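Local structure of TipC2 (Streptococcus intermedius B196, 6DHX) at residues A[23-28]-A[37-42]. The protein probably serves as an immunity protein that protects its bacterium from an antibacterial toxin exported by the type VII secretion system. Sequence-based numbering, arbitrary orientation.
Sequences DEIYQE and NIFNKL
F39, whose ring edge meets I25 across the contact, has its backbone N tied to N37 OD1 at 2.9 Å, with a nearly straight N-H...O angle of 165°. This Asx turn opens the short 3-10 segment 38-41, and the amide N sits tilted from the plane of the N37 side-chain carbonyl. In the 3-10 segment I38 directs its side chain at helix 21-32, and F39 reaches it with the far end of its ring. From the helix, I25 sends its CG2 methyl, anti to the backbone N (chi1 -64°), to the rim of the F39 ring, near the ring plane, and meets CZ at 4.1 Å. One turn on, E28 lays its CG against I38, 4.1 Å from CB, and the two side chains cross at about a right angle. The E28 chain then bends at chi2 (68°), bringing OE2 to 4.2 Å from I38 CD1. W170 of helix 151-173 touches I25, E28 and I38, while V47 and I63 of the sheet pack on F39. No hydrogen bond joins the two segments; what passes directly between them is van der Waals contact. E28 OE2 lies 6.1 Å from K41 NZ, too far for a salt bridge, though the opposite charges may attract weakly.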
loop_
_atom_site.group_PDB
_atom_site.type_symbol
_atom_site.label_atom_id
_atom_site.label_comp_id
_atom_site.label_asym_id
_atom_site.label_seq_id
_atom_site.Cartn_x
_atom_site.Cartn_y
_atom_site.Cartn_z
ATOM N N ASP A 23 -2.132 -3.872 -11.827
ATOM C CA ASP A 23 -3.240 -3.664 -12.775
ATOM C C ASP A 23 -4.417 -4.569 -12.425
ATOM O O ASP A 23 -5.580 -4.191 -12.576
ATOM C CB ASP A 23 -2.843 -4.014 -14.215
ATOM C CG ASP A 23 -1.944 -2.993 -14.883
ATOM O OD1 ASP A 23 -1.902 -1.798 -14.517
ATOM O OD2 ASP A 23 -1.265 -3.412 -15.867
ATOM N N GLU A 24 -4.133 -5.819 -12.085
ATOM C CA GLU A 24 -5.211 -6.755 -11.820
ATOM C C GLU A 24 -6.042 -6.294 -10.621
ATOM O O GLU A 24 -7.282 -6.243 -10.674
ATOM C CB GLU A 24 -4.566 -8.132 -11.612
ATOM C CG GLU A 24 -5.453 -9.282 -11.562
ATOM C CD GLU A 24 -4.624 -10.548 -11.335
ATOM O OE1 GLU A 24 -4.247 -10.758 -10.162
ATOM O OE2 GLU A 24 -4.350 -11.270 -12.328
ATOM N N ILE A 25 -5.372 -5.908 -9.539
ATOM C CA ILE A 25 -6.066 -5.368 -8.368
ATOM C C ILE A 25 -6.835 -4.092 -8.721
ATOM O O ILE A 25 -8.004 -3.935 -8.328
ATOM C CB ILE A 25 -5.078 -5.097 -7.217
ATOM C CG1 ILE A 25 -4.433 -6.412 -6.726
ATOM C CG2 ILE A 25 -5.816 -4.395 -6.048
ATOM C CD1 ILE A 25 -3.113 -6.177 -5.832
ATOM N N TYR A 26 -6.187 -3.172 -9.438
ATOM C CA TYR A 26 -6.831 -1.907 -9.793
ATOM C C TYR A 26 -8.083 -2.174 -10.634
ATOM O O TYR A 26 -9.174 -1.648 -10.348
ATOM C CB TYR A 26 -5.831 -1.021 -10.561
ATOM C CG TYR A 26 -6.402 0.308 -10.996
ATOM C CD1 TYR A 26 -7.174 0.405 -12.163
ATOM C CD2 TYR A 26 -6.152 1.487 -10.251
ATOM C CE1 TYR A 26 -7.708 1.635 -12.545
ATOM C CE2 TYR A 26 -6.695 2.717 -10.639
ATOM C CZ TYR A 26 -7.454 2.775 -11.780
ATOM O OH TYR A 26 -7.988 3.946 -12.219
ATOM N N GLN A 27 -7.934 -2.990 -11.685
ATOM C CA GLN A 27 -9.048 -3.175 -12.625
ATOM C C GLN A 27 -10.176 -3.966 -12.000
ATOM O O GLN A 27 -11.351 -3.697 -12.269
ATOM C CB GLN A 27 -8.535 -3.870 -13.898
ATOM C CG GLN A 27 -7.593 -2.906 -14.662
ATOM C CD GLN A 27 -6.977 -3.488 -15.924
ATOM O OE1 GLN A 27 -5.809 -3.206 -16.212
ATOM N NE2 GLN A 27 -7.745 -4.289 -16.701
ATOM N N GLU A 28 -9.853 -5.003 -11.221
ATOM C CA GLU A 28 -10.967 -5.756 -10.648
ATOM C C GLU A 28 -11.663 -4.930 -9.576
ATOM O O GLU A 28 -12.889 -5.048 -9.421
ATOM C CB GLU A 28 -10.463 -7.072 -10.085
ATOM C CG GLU A 28 -11.541 -7.985 -9.469
ATOM C CD GLU A 28 -12.546 -8.578 -10.449
ATOM O OE1 GLU A 28 -12.391 -8.458 -11.680
ATOM O OE2 GLU A 28 -13.480 -9.228 -9.936
ATOM N N ASN A 37 -17.889 -5.045 -4.002
ATOM C CA ASN A 37 -16.431 -4.926 -3.991
ATOM C C ASN A 37 -15.778 -6.284 -3.817
ATOM O O ASN A 37 -16.097 -7.013 -2.887
ATOM C CB ASN A 37 -16.039 -3.993 -2.833
ATOM C CG ASN A 37 -14.610 -3.446 -2.967
ATOM O OD1 ASN A 37 -13.668 -4.185 -3.198
ATOM N ND2 ASN A 37 -14.465 -2.123 -2.799
ATOM N N ILE A 38 -14.801 -6.583 -4.694
ATOM C CA ILE A 38 -14.061 -7.834 -4.581
ATOM C C ILE A 38 -13.497 -8.037 -3.164
ATOM O O ILE A 38 -13.452 -9.154 -2.660
ATOM C CB ILE A 38 -12.935 -7.857 -5.656
ATOM C CG1 ILE A 38 -12.112 -9.147 -5.546
ATOM C CG2 ILE A 38 -11.956 -6.642 -5.549
ATOM C CD1 ILE A 38 -12.861 -10.328 -5.936
ATOM N N PHE A 39 -13.106 -6.961 -2.477
ATOM C CA PHE A 39 -12.514 -7.108 -1.153
ATOM C C PHE A 39 -13.536 -7.460 -0.085
ATOM O O PHE A 39 -13.143 -7.791 1.042
ATOM C CB PHE A 39 -11.752 -5.822 -0.783
ATOM C CG PHE A 39 -10.401 -5.737 -1.435
ATOM C CD1 PHE A 39 -9.274 -6.384 -0.883
ATOM C CD2 PHE A 39 -10.239 -5.028 -2.625
ATOM C CE1 PHE A 39 -8.011 -6.293 -1.512
ATOM C CE2 PHE A 39 -9.002 -4.917 -3.252
ATOM C CZ PHE A 39 -7.859 -5.567 -2.722
ATOM N N ASN A 40 -14.844 -7.408 -0.401
ATOM C CA ASN A 40 -15.818 -8.011 0.503
ATOM C C ASN A 40 -15.510 -9.483 0.719
ATOM O O ASN A 40 -15.918 -10.028 1.743
ATOM C CB ASN A 40 -17.265 -7.888 -0.037
ATOM C CG ASN A 40 -17.749 -6.421 -0.073
ATOM O OD1 ASN A 40 -17.231 -5.591 0.643
ATOM N ND2 ASN A 40 -18.726 -6.126 -0.914
ATOM N N LYS A 41 -14.805 -10.114 -0.221
ATOM C CA LYS A 41 -14.471 -11.543 -0.143
ATOM C C LYS A 41 -13.324 -11.819 0.825
ATOM O O LYS A 41 -13.125 -12.978 1.182
ATOM C CB LYS A 41 -14.104 -12.091 -1.533
ATOM C CG LYS A 41 -15.312 -12.149 -2.521
ATOM C CD LYS A 41 -14.873 -12.704 -3.893
ATOM C CE LYS A 41 -16.064 -12.804 -4.861
ATOM N NZ LYS A 41 -15.706 -13.484 -6.129
ATOM N N LEU A 42 -12.585 -10.785 1.264
ATOM C CA LEU A 42 -11.363 -10.965 2.072
ATOM C C LEU A 42 -11.734 -10.683 3.521
ATOM O O LEU A 42 -11.928 -9.523 3.910
ATOM C CB LEU A 42 -10.238 -10.036 1.603
ATOM C CG LEU A 42 -8.898 -10.165 2.347
ATOM C CD1 LEU A 42 -8.341 -11.591 2.155
ATOM C CD2 LEU A 42 -7.930 -9.101 1.735
#